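PDB 3DOH: esterase from Thermotoga maritima, which probably hydrolyses carboxylic ester bonds with an alpha/beta-hydrolase domain that is joined to an immunoglobulin-like domain. Local coordinates for residues A[160-165]-A[256-261]; A[176-181]-A[249-254]; A[198-203]-A[216-221]; A[243-248]-A[282-287]. All coordinates share one frame; numbering follows the deposited sequence.

Contact 1 of 4, residues A[160-165]-A[256-261]; sequences YRLFVP and DEYNID. With SO4 (sulfate ion), chain G.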
# COMPACT_ATOMS: atom_id res chain seq x y z
N TYR A 160 -19.40 -26.20 -37.94
CA TYR A 160 -18.03 -26.47 -37.52
C TYR A 160 -16.98 -25.56 -38.11
O TYR A 160 -17.19 -24.90 -39.13
CB TYR A 160 -17.68 -27.94 -37.75
CG TYR A 160 -17.54 -28.37 -39.19
CD1 TYR A 160 -18.68 -28.71 -39.98
CD2 TYR A 160 -16.28 -28.49 -39.78
CE1 TYR A 160 -18.54 -29.13 -41.31
CE2 TYR A 160 -16.12 -28.91 -41.10
CZ TYR A 160 -17.26 -29.24 -41.85
OH TYR A 160 -17.07 -29.65 -43.15
N ARG A 161 -15.86 -25.48 -37.42
CA ARG A 161 -14.75 -24.65 -37.84
C ARG A 161 -13.62 -25.61 -38.05
O ARG A 161 -13.40 -26.48 -37.21
CB ARG A 161 -14.34 -23.62 -36.75
CG ARG A 161 -15.39 -22.62 -36.27
CD ARG A 161 -15.83 -21.61 -37.32
NE ARG A 161 -14.83 -20.62 -37.66
CZ ARG A 161 -14.98 -19.29 -37.58
NH1 ARG A 161 -16.12 -18.73 -37.15
NH2 ARG A 161 -13.97 -18.51 -37.93
N LEU A 162 -12.90 -25.43 -39.14
CA LEU A 162 -11.81 -26.33 -39.52
C LEU A 162 -10.57 -25.54 -39.89
O LEU A 162 -10.66 -24.64 -40.70
CB LEU A 162 -12.23 -27.17 -40.72
CG LEU A 162 -11.15 -28.00 -41.43
CD1 LEU A 162 -10.91 -29.32 -40.71
CD2 LEU A 162 -11.58 -28.26 -42.86
N PHE A 163 -9.43 -25.88 -39.31
CA PHE A 163 -8.13 -25.25 -39.67
C PHE A 163 -7.42 -26.15 -40.67
O PHE A 163 -7.24 -27.32 -40.44
CB PHE A 163 -7.23 -25.06 -38.42
CG PHE A 163 -5.83 -24.48 -38.69
CD1 PHE A 163 -5.60 -23.08 -38.64
CD2 PHE A 163 -4.73 -25.32 -38.89
CE1 PHE A 163 -4.29 -22.52 -38.80
CE2 PHE A 163 -3.41 -24.80 -39.07
CZ PHE A 163 -3.20 -23.38 -39.03
N VAL A 164 -7.02 -25.59 -41.79
CA VAL A 164 -6.26 -26.33 -42.78
C VAL A 164 -4.81 -25.80 -42.76
O VAL A 164 -4.61 -24.61 -42.85
CB VAL A 164 -6.94 -26.14 -44.17
CG1 VAL A 164 -6.09 -26.69 -45.34
CG2 VAL A 164 -8.36 -26.77 -44.16
N PRO A 165 -3.80 -26.69 -42.65
CA PRO A 165 -2.41 -26.17 -42.59
C PRO A 165 -2.01 -25.40 -43.87
O PRO A 165 -2.61 -25.59 -44.92
CB PRO A 165 -1.54 -27.43 -42.43
CG PRO A 165 -2.47 -28.64 -42.48
CD PRO A 165 -3.88 -28.16 -42.60
N ASP A 256 -12.14 -37.95 -46.55
CA ASP A 256 -12.40 -37.96 -47.98
C ASP A 256 -11.86 -36.70 -48.61
O ASP A 256 -11.09 -36.78 -49.55
CB ASP A 256 -13.89 -38.09 -48.27
CG ASP A 256 -14.46 -39.41 -47.78
OD1 ASP A 256 -13.70 -40.38 -47.66
OD2 ASP A 256 -15.68 -39.47 -47.52
N GLU A 257 -12.21 -35.54 -48.08
CA GLU A 257 -11.84 -34.28 -48.76
C GLU A 257 -10.38 -33.87 -48.66
O GLU A 257 -9.99 -32.97 -49.37
CB GLU A 257 -12.65 -33.11 -48.22
CG GLU A 257 -14.01 -32.90 -48.83
CD GLU A 257 -14.96 -32.23 -47.87
OE1 GLU A 257 -14.64 -32.23 -46.67
OE2 GLU A 257 -16.03 -31.72 -48.27
N TYR A 258 -9.62 -34.43 -47.72
CA TYR A 258 -8.31 -33.84 -47.33
C TYR A 258 -7.20 -34.84 -47.11
O TYR A 258 -7.45 -36.03 -46.87
CB TYR A 258 -8.46 -32.96 -46.08
CG TYR A 258 -9.23 -31.66 -46.27
CD1 TYR A 258 -8.67 -30.55 -46.94
CD2 TYR A 258 -10.53 -31.53 -45.75
CE1 TYR A 258 -9.39 -29.34 -47.10
CE2 TYR A 258 -11.26 -30.33 -45.91
CZ TYR A 258 -10.68 -29.26 -46.59
OH TYR A 258 -11.39 -28.12 -46.74
N ASN A 259 -5.97 -34.34 -47.19
CA ASN A 259 -4.78 -35.19 -46.97
C ASN A 259 -4.48 -35.32 -45.46
O ASN A 259 -3.49 -34.80 -44.93
CB ASN A 259 -3.59 -34.71 -47.82
CG ASN A 259 -3.17 -33.27 -47.52
OD1 ASN A 259 -4.02 -32.41 -47.25
ND2 ASN A 259 -1.85 -33.01 -47.58
N ILE A 260 -5.41 -35.99 -44.78
CA ILE A 260 -5.37 -36.17 -43.35
C ILE A 260 -4.90 -37.60 -43.17
O ILE A 260 -5.13 -38.45 -44.05
CB ILE A 260 -6.76 -35.89 -42.73
CG1 ILE A 260 -7.06 -34.36 -42.82
CG2 ILE A 260 -6.88 -36.46 -41.32
CD1 ILE A 260 -8.51 -33.94 -42.48
N ASP A 261 -4.17 -37.84 -42.08
CA ASP A 261 -3.57 -39.14 -41.79
C ASP A 261 -4.51 -39.97 -40.93
O ASP A 261 -4.67 -39.67 -39.75
CB ASP A 261 -2.20 -38.92 -41.11
CG ASP A 261 -1.50 -40.23 -40.77
OD1 ASP A 261 -2.20 -41.26 -40.69
OD2 ASP A 261 -0.26 -40.22 -40.61
S SO4 G . -14.02 -14.93 -38.51
O1 SO4 G . -15.08 -15.49 -37.67
O2 SO4 G . -14.62 -13.86 -39.31
O3 SO4 G . -13.43 -15.97 -39.37
O4 SO4 G . -12.96 -14.38 -37.66
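Tyr258, the first residue to leave helical geometry after helix 242-257, reaches back to Leu162 on strand 157-163, in the antiparallel flank of the central sheet of the alpha/beta-hydrolase fold, and to Val164 just past its end. Its CG stands anti to its own carbonyl carbon (chi1 -69°), which sends the ring toward the strand. There Tyr258 CE2 lies 3.7 Å from Leu162 CD2, the two side chains arriving from opposite directions, whereas Val164 comes in at about a right angle and brings CG2 to 4.0 Å from Tyr258 CE1. Both methyls approach the ring obliquely. A tyrosine suits this half-buried position, since its carbon ring can rest on branched aliphatics. Next, Asn259 centres an inverse gamma turn and bonds through ND2 to Arg172 O, and Ile260 packs on Leu254 as strand 260-261 begins. Arg161 instead makes weak hydrogen bonds to a sulfate, probably from the crystallisation liquor, and donates to the carbonyls of Phe144 and Asn190. A methionine in its place would probably leave those carbonyls and the anion without the guanidinium's N-H groups, though His138 also holds the sulfate. The sulfur lies at the guanidinium edge and in its plane, with Arg161 NH2 3.0 Å from sulfate O3.

Contact 2 of 4, residues A[176-181]-A[249-254]; sequences LVVFLH and KIIRKL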
# COMPACT_ATOMS: atom_id res chain seq x y z
N LEU A 176 -5.10 -34.88 -37.57
CA LEU A 176 -6.27 -34.07 -37.36
C LEU A 176 -6.49 -34.01 -35.87
O LEU A 176 -6.56 -35.05 -35.19
CB LEU A 176 -7.49 -34.67 -38.06
CG LEU A 176 -8.89 -34.12 -37.78
CD1 LEU A 176 -9.12 -32.70 -38.29
CD2 LEU A 176 -9.94 -35.04 -38.36
N VAL A 177 -6.58 -32.79 -35.34
CA VAL A 177 -7.04 -32.67 -33.96
C VAL A 177 -8.52 -32.28 -33.97
O VAL A 177 -8.91 -31.25 -34.58
CB VAL A 177 -6.19 -31.68 -33.12
CG1 VAL A 177 -6.81 -31.51 -31.73
CG2 VAL A 177 -4.72 -32.13 -33.01
N VAL A 178 -9.35 -33.07 -33.30
CA VAL A 178 -10.76 -32.75 -33.16
C VAL A 178 -11.09 -32.30 -31.74
O VAL A 178 -10.84 -33.02 -30.77
CB VAL A 178 -11.65 -33.95 -33.52
CG1 VAL A 178 -10.82 -35.05 -34.16
CG2 VAL A 178 -12.38 -34.47 -32.29
N PHE A 179 -11.64 -31.09 -31.62
CA PHE A 179 -11.95 -30.53 -30.30
C PHE A 179 -13.46 -30.50 -30.00
O PHE A 179 -14.25 -29.92 -30.79
CB PHE A 179 -11.37 -29.11 -30.17
CG PHE A 179 -11.87 -28.36 -28.94
CD1 PHE A 179 -11.62 -28.87 -27.65
CD2 PHE A 179 -12.61 -27.19 -29.07
CE1 PHE A 179 -12.11 -28.22 -26.52
CE2 PHE A 179 -13.10 -26.54 -27.94
CZ PHE A 179 -12.85 -27.07 -26.65
N LEU A 180 -13.85 -31.08 -28.87
CA LEU A 180 -15.24 -30.97 -28.43
C LEU A 180 -15.39 -29.98 -27.28
O LEU A 180 -14.83 -30.20 -26.19
CB LEU A 180 -15.76 -32.32 -27.99
CG LEU A 180 -15.59 -33.44 -28.99
CD1 LEU A 180 -16.01 -34.78 -28.31
CD2 LEU A 180 -16.37 -33.16 -30.30
N HIS A 181 -16.13 -28.90 -27.51
CA HIS A 181 -16.27 -27.84 -26.50
C HIS A 181 -17.21 -28.23 -25.36
O HIS A 181 -17.91 -29.26 -25.41
CB HIS A 181 -16.80 -26.61 -27.18
CG HIS A 181 -18.19 -26.78 -27.67
ND1 HIS A 181 -19.27 -26.83 -26.82
CD2 HIS A 181 -18.67 -27.01 -28.92
CE1 HIS A 181 -20.37 -27.03 -27.53
NE2 HIS A 181 -20.04 -27.14 -28.80
N LYS A 249 -19.30 -38.51 -38.64
CA LYS A 249 -19.58 -38.45 -40.07
C LYS A 249 -18.77 -37.35 -40.68
O LYS A 249 -18.28 -37.46 -41.78
CB LYS A 249 -21.07 -38.23 -40.32
CG LYS A 249 -21.92 -39.43 -39.98
CD LYS A 249 -23.38 -39.05 -39.93
CE LYS A 249 -24.21 -40.24 -39.45
NZ LYS A 249 -25.68 -39.90 -39.29
N ILE A 250 -18.57 -36.28 -39.93
CA ILE A 250 -17.80 -35.17 -40.46
C ILE A 250 -16.28 -35.41 -40.46
O ILE A 250 -15.59 -34.96 -41.39
CB ILE A 250 -18.34 -33.79 -39.98
CG1 ILE A 250 -17.27 -32.77 -39.69
CG2 ILE A 250 -19.25 -33.90 -38.73
CD1 ILE A 250 -17.96 -31.66 -38.94
N ILE A 251 -15.77 -36.17 -39.48
CA ILE A 251 -14.38 -36.66 -39.56
C ILE A 251 -14.18 -37.41 -40.89
O ILE A 251 -13.18 -37.22 -41.59
CB ILE A 251 -13.97 -37.50 -38.30
CG1 ILE A 251 -13.70 -36.55 -37.12
CG2 ILE A 251 -12.72 -38.35 -38.55
CD1 ILE A 251 -13.86 -37.19 -35.76
N ARG A 252 -15.18 -38.22 -41.25
CA ARG A 252 -15.10 -39.03 -42.49
C ARG A 252 -15.19 -38.19 -43.73
O ARG A 252 -14.52 -38.50 -44.70
CB ARG A 252 -16.14 -40.14 -42.53
CG ARG A 252 -16.08 -40.98 -41.29
CD ARG A 252 -16.81 -42.32 -41.46
NE ARG A 252 -16.30 -43.28 -40.48
CZ ARG A 252 -17.06 -43.90 -39.57
NH1 ARG A 252 -18.38 -43.66 -39.53
NH2 ARG A 252 -16.49 -44.75 -38.71
N LYS A 253 -15.98 -37.12 -43.70
CA LYS A 253 -16.04 -36.21 -44.84
C LYS A 253 -14.61 -35.67 -45.04
O LYS A 253 -14.06 -35.70 -46.15
CB LYS A 253 -17.04 -35.07 -44.63
CG LYS A 253 -17.07 -34.12 -45.81
CD LYS A 253 -17.89 -32.77 -45.68
CE LYS A 253 -19.41 -32.96 -45.58
NZ LYS A 253 -19.99 -33.79 -46.67
N LEU A 254 -14.02 -35.24 -43.93
CA LEU A 254 -12.70 -34.61 -43.93
C LEU A 254 -11.63 -35.52 -44.52
O LEU A 254 -10.79 -35.08 -45.34
CB LEU A 254 -12.34 -34.23 -42.50
CG LEU A 254 -12.58 -32.81 -41.97
CD1 LEU A 254 -13.46 -31.89 -42.82
CD2 LEU A 254 -13.06 -32.92 -40.56
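Val178 and Ile251 meet where strand 174-180 and helix 242-257 lie nearest each other, the short segment axes running 11.3 Å apart and nearly antiparallel at 156°. The closest approach is here: the two side chains cross at about a right angle, and CD1 of Ile251 comes to 4.0 Å from Val178 CG1. Ile251 holds CG1 anti to its carbonyl carbon, beside the backbone N (chi1 -76°), and the extended arm then carries CD1 to the strand. Leu176 CD2 bridges two partners at slightly longer distances, 4.2 Å from Ile251 CG1 and 4.4 Å from Leu254 CD2. All four residues are buried, and branched aliphatics suit them because they fill the layer between sheet and helix without bringing in polar atoms. The other side of the helix has the opposite character. Arg252 is exposed, and Lys249 and Lys253, also away from the strand, are partly so; Lys249 NZ makes a salt bridge to Asp151. The helix belongs to the beta-alpha-beta crossover from strand 215-219 to strand 264-270, and it passes over the strand between them. With no hydrogen bond across the interface, these two segments are held together by hydrophobic burial and shape, while charge is kept to the outer face.

Contact 3 of 4, residues A[198-203]-A[216-221]; sequences RGAVVW and VLAPQC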
# COMPACT_ATOMS: atom_id res chain seq x y z
N ARG A 198 -8.67 -22.11 -25.21
CA ARG A 198 -7.61 -22.30 -26.20
C ARG A 198 -7.70 -23.71 -26.79
O ARG A 198 -6.78 -24.20 -27.45
CB ARG A 198 -6.23 -22.02 -25.57
CG ARG A 198 -5.75 -20.52 -25.50
CD ARG A 198 -4.24 -20.35 -25.86
NE ARG A 198 -3.95 -19.04 -26.50
CZ ARG A 198 -3.24 -18.02 -25.95
NH1 ARG A 198 -2.71 -18.11 -24.71
NH2 ARG A 198 -3.06 -16.87 -26.63
N GLY A 199 -8.84 -24.36 -26.57
CA GLY A 199 -9.03 -25.78 -26.95
C GLY A 199 -8.84 -26.12 -28.41
O GLY A 199 -8.33 -27.20 -28.75
N ALA A 200 -9.25 -25.20 -29.29
CA ALA A 200 -9.17 -25.46 -30.73
C ALA A 200 -7.89 -24.83 -31.28
O ALA A 200 -7.17 -25.39 -32.08
CB ALA A 200 -10.39 -24.89 -31.45
N VAL A 201 -7.63 -23.65 -30.77
CA VAL A 201 -6.75 -22.70 -31.36
C VAL A 201 -5.27 -22.97 -31.05
O VAL A 201 -4.38 -22.69 -31.85
CB VAL A 201 -7.26 -21.34 -30.84
CG1 VAL A 201 -6.23 -20.57 -30.06
CG2 VAL A 201 -8.04 -20.58 -31.90
N VAL A 202 -5.00 -23.55 -29.89
CA VAL A 202 -3.60 -23.83 -29.51
C VAL A 202 -2.92 -24.66 -30.62
O VAL A 202 -1.82 -24.33 -31.05
CB VAL A 202 -3.50 -24.50 -28.09
CG1 VAL A 202 -4.23 -25.86 -28.06
CG2 VAL A 202 -2.07 -24.62 -27.65
N TRP A 203 -3.64 -25.66 -31.12
CA TRP A 203 -3.08 -26.53 -32.13
C TRP A 203 -2.80 -25.72 -33.38
O TRP A 203 -2.06 -26.13 -34.24
CB TRP A 203 -4.03 -27.66 -32.41
CG TRP A 203 -4.64 -28.21 -31.11
CD1 TRP A 203 -5.89 -27.94 -30.61
CD2 TRP A 203 -4.01 -29.09 -30.17
NE1 TRP A 203 -6.07 -28.60 -29.42
CE2 TRP A 203 -4.93 -29.31 -29.12
CE3 TRP A 203 -2.75 -29.69 -30.09
CZ2 TRP A 203 -4.63 -30.13 -28.02
CZ3 TRP A 203 -2.45 -30.51 -29.01
CH2 TRP A 203 -3.38 -30.71 -27.99
N VAL A 216 -7.37 -28.92 -37.58
CA VAL A 216 -8.17 -28.84 -36.38
C VAL A 216 -9.63 -28.72 -36.74
O VAL A 216 -10.02 -27.78 -37.41
CB VAL A 216 -7.83 -27.63 -35.52
CG1 VAL A 216 -8.58 -27.66 -34.19
CG2 VAL A 216 -6.34 -27.56 -35.26
N LEU A 217 -10.42 -29.65 -36.26
CA LEU A 217 -11.84 -29.61 -36.43
C LEU A 217 -12.45 -29.29 -35.09
O LEU A 217 -12.19 -29.95 -34.07
CB LEU A 217 -12.34 -30.96 -36.92
CG LEU A 217 -13.77 -31.36 -36.60
CD1 LEU A 217 -14.71 -30.51 -37.35
CD2 LEU A 217 -13.98 -32.79 -36.95
N ALA A 218 -13.31 -28.27 -35.10
CA ALA A 218 -13.96 -27.80 -33.90
C ALA A 218 -15.43 -27.70 -34.21
O ALA A 218 -15.90 -26.72 -34.78
CB ALA A 218 -13.39 -26.44 -33.50
N PRO A 219 -16.17 -28.76 -33.93
CA PRO A 219 -17.63 -28.75 -34.04
C PRO A 219 -18.41 -28.05 -32.92
O PRO A 219 -17.97 -28.06 -31.76
CB PRO A 219 -17.98 -30.25 -34.08
CG PRO A 219 -16.87 -30.91 -33.40
CD PRO A 219 -15.63 -30.09 -33.67
N GLN A 220 -19.56 -27.46 -33.27
CA GLN A 220 -20.46 -26.86 -32.26
C GLN A 220 -21.75 -27.61 -32.03
O GLN A 220 -22.46 -27.96 -32.97
CB GLN A 220 -20.83 -25.42 -32.61
CG GLN A 220 -21.84 -24.82 -31.64
CD GLN A 220 -21.97 -23.32 -31.80
OE1 GLN A 220 -22.12 -22.82 -32.92
NE2 GLN A 220 -21.88 -22.58 -30.69
N CYS A 221 -22.05 -27.87 -30.76
CA CYS A 221 -23.23 -28.65 -30.40
C CYS A 221 -24.33 -27.76 -29.85
O CYS A 221 -24.07 -26.73 -29.24
CB CYS A 221 -22.86 -29.73 -29.38
SG CYS A 221 -24.22 -30.21 -28.28
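Loop 198-203 turns through helical backbone angles into a short 3-10 segment and passes over strand 215-219, coming nearest at Ala200 and Ala218, whose CA atoms are 6.2 Å apart. Such an approach suits alanine at both places, for the side chains are single methyls, and Ala200 CB and Ala218 CB sit 4.0 Å apart. Val216 does the rest with its two branches. Val216 CG1, anti to the backbone N (chi1 -174°), rests against the peptide oxygen of the loop, 3.4 Å from Ala200 O, while Val216 CG2 packs at 3.7 Å on Trp203 CB. Replacing Val216 by a glycine would take away both methyls and would probably open a gap beneath the Ala200 carbonyl and the root of the tryptophan side chain. Trp203 is also tied within its own loop. Trp203 NE1 donates to Gly199 O at 2.7 Å, a somewhat bent bond (N-H...O 130°) whose acceptor lies only 13° out of the ring plane, so the buried N-H is satisfied and the rotation of the indole is restrained. Helix 369-376 meets the tryptophan through Ile372, Leu375 and Phe376. The neighbouring Leu217 points away from the loop, to Ile250, Ile251 and Leu254 of helix 242-257. A central strand whose alternate side chains serve layers on its two faces is what the three-layered alpha/beta/alpha sandwich of the alpha/beta-hydrolase fold requires.

Contact 4 of 4, residues A[243-248]-A[282-287]; sequences PLLAVI and MEFPEL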
# COMPACT_ATOMS: atom_id res chain seq x y z
N PRO A 243 -25.40 -35.11 -31.83
CA PRO A 243 -24.28 -34.25 -32.16
C PRO A 243 -22.94 -34.98 -32.25
O PRO A 243 -22.22 -34.77 -33.21
CB PRO A 243 -24.31 -33.22 -31.05
CG PRO A 243 -25.72 -33.11 -30.65
CD PRO A 243 -26.16 -34.57 -30.69
N LEU A 244 -22.61 -35.86 -31.32
CA LEU A 244 -21.37 -36.61 -31.42
C LEU A 244 -21.40 -37.44 -32.67
O LEU A 244 -20.44 -37.43 -33.43
CB LEU A 244 -21.18 -37.55 -30.23
CG LEU A 244 -19.79 -37.95 -29.68
CD1 LEU A 244 -19.90 -39.33 -29.03
CD2 LEU A 244 -18.64 -37.97 -30.67
N LEU A 245 -22.50 -38.16 -32.90
CA LEU A 245 -22.59 -39.02 -34.07
C LEU A 245 -22.39 -38.24 -35.33
O LEU A 245 -21.69 -38.66 -36.24
CB LEU A 245 -23.93 -39.74 -34.13
CG LEU A 245 -24.00 -40.83 -33.07
CD1 LEU A 245 -25.43 -41.33 -32.99
CD2 LEU A 245 -23.01 -41.94 -33.36
N ALA A 246 -23.00 -37.08 -35.39
CA ALA A 246 -22.78 -36.25 -36.52
C ALA A 246 -21.25 -36.00 -36.65
O ALA A 246 -20.68 -36.36 -37.68
CB ALA A 246 -23.60 -35.00 -36.38
N VAL A 247 -20.57 -35.47 -35.61
CA VAL A 247 -19.10 -35.24 -35.63
C VAL A 247 -18.30 -36.38 -36.29
O VAL A 247 -17.39 -36.15 -37.09
CB VAL A 247 -18.54 -34.99 -34.21
CG1 VAL A 247 -17.02 -34.89 -34.20
CG2 VAL A 247 -19.17 -33.76 -33.60
N ILE A 248 -18.64 -37.61 -35.97
CA ILE A 248 -17.95 -38.72 -36.63
C ILE A 248 -18.07 -38.67 -38.16
O ILE A 248 -17.08 -38.74 -38.88
CB ILE A 248 -18.42 -40.06 -36.10
CG1 ILE A 248 -18.14 -40.12 -34.61
CG2 ILE A 248 -17.71 -41.17 -36.84
CD1 ILE A 248 -16.66 -40.03 -34.25
N MET A 282 -14.44 -44.64 -26.84
CA MET A 282 -14.96 -45.90 -26.38
C MET A 282 -15.93 -46.49 -27.41
O MET A 282 -16.00 -47.72 -27.61
CB MET A 282 -15.65 -45.72 -25.03
CG MET A 282 -14.80 -46.02 -23.81
SD MET A 282 -15.69 -45.49 -22.35
CE MET A 282 -14.42 -45.58 -21.09
N GLU A 283 -16.69 -45.62 -28.07
CA GLU A 283 -17.66 -46.07 -29.09
C GLU A 283 -17.08 -46.21 -30.49
O GLU A 283 -17.72 -46.78 -31.36
CB GLU A 283 -18.88 -45.16 -29.13
CG GLU A 283 -19.69 -45.10 -27.83
CD GLU A 283 -20.08 -46.47 -27.29
OE1 GLU A 283 -20.45 -47.38 -28.06
OE2 GLU A 283 -20.03 -46.65 -26.06
N PHE A 284 -15.87 -45.68 -30.69
CA PHE A 284 -15.20 -45.74 -31.98
C PHE A 284 -13.70 -45.94 -31.81
O PHE A 284 -12.90 -45.15 -32.29
CB PHE A 284 -15.48 -44.47 -32.79
CG PHE A 284 -16.92 -44.27 -33.12
CD1 PHE A 284 -17.52 -44.97 -34.16
CD2 PHE A 284 -17.70 -43.37 -32.41
CE1 PHE A 284 -18.85 -44.79 -34.47
CE2 PHE A 284 -19.03 -43.17 -32.72
CZ PHE A 284 -19.61 -43.89 -33.75
N PRO A 285 -13.33 -47.02 -31.12
CA PRO A 285 -11.95 -47.23 -30.70
C PRO A 285 -11.03 -47.29 -31.87
O PRO A 285 -9.82 -47.10 -31.73
CB PRO A 285 -11.99 -48.61 -30.04
CG PRO A 285 -13.33 -49.19 -30.33
CD PRO A 285 -14.23 -48.07 -30.60
N GLU A 286 -11.59 -47.55 -33.04
CA GLU A 286 -10.79 -47.79 -34.20
C GLU A 286 -10.35 -46.47 -34.79
O GLU A 286 -9.38 -46.42 -35.55
CB GLU A 286 -11.60 -48.63 -35.19
CG GLU A 286 -12.16 -49.94 -34.55
CD GLU A 286 -11.04 -50.88 -34.02
OE1 GLU A 286 -10.26 -51.41 -34.86
OE2 GLU A 286 -10.94 -51.08 -32.76
N LEU A 287 -11.04 -45.40 -34.43
CA LEU A 287 -10.85 -44.15 -35.14
C LEU A 287 -9.65 -43.28 -34.64
O LEU A 287 -8.90 -42.72 -35.44
CB LEU A 287 -12.17 -43.37 -35.22
CG LEU A 287 -12.18 -42.34 -36.35
CD1 LEU A 287 -12.26 -43.05 -37.66
CD2 LEU A 287 -13.30 -41.38 -36.23
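Ile248 lays CG1 over one face of the Phe284 ring in a CH-pi contact, 4.1 Å from the centroid and 28° off the ring normal. The atoms that come nearest are Ile248 CG1 and Phe284 CE2, 3.7 Å apart. Phe284 is turned to receive it because its CG stands anti to the carbonyl carbon (chi1 -63°), which directs the ring at helix 242-257. The remaining contacts are plain apolar packing. Leu245, one helical turn before Ile248, approaches a different part of the same ring: its CD2 lies at the edge, in the ring plane, 3.9 Å from Phe284 CZ. The isoleucine and the ring therefore meet face-on, the leucine and the ring edge-on, and a flat aromatic suits the place because it offers both surfaces at once. Helices 242-257 and 272-283 are neighbours in the alpha/beta-hydrolase domain, and Phe284 follows directly on the second of them, a helix that begins just after a probable nucleophile elbow. Leu287 adds a further aliphatic contact, its CD2 being 4.1 Å from Ile248 CD1, the two side chains lying alongside and running opposite ways. No hydrogen bond crosses between the segments; within the second, Leu287 N donates to Phe284 O at 2.8 Å, a bond that closes the turn from which both side chains reach Ile248. Among charged groups, Glu283 leads its carboxylate away from the contact to a salt bridge with Lys302.

Overall arrangement
Contacts 2 and 3 lie in the buried core, one on each face of the central sheet, and share it through neighbouring strands 174-180 and 215-219, whose backbones are hydrogen-bonded at Val177, Phe179 and Leu217. Contacts 1 and 4 are only partly buried and, unlike the other two, rely on an aromatic ring placed just after a helix. Helix 242-257 serves contacts 1, 2 and 4: the residue after its end, its middle and its earlier turns meet a strand one in from the sheet edge, a central strand and the turn after helix 272-283. Contacts 2 and 4 touch where Ile251 meets Leu287. Packing across all four is apolar, but loop 198-203 adds an internal indole hydrogen bond, and Arg161 of contact 1 weakly binds a sulfate.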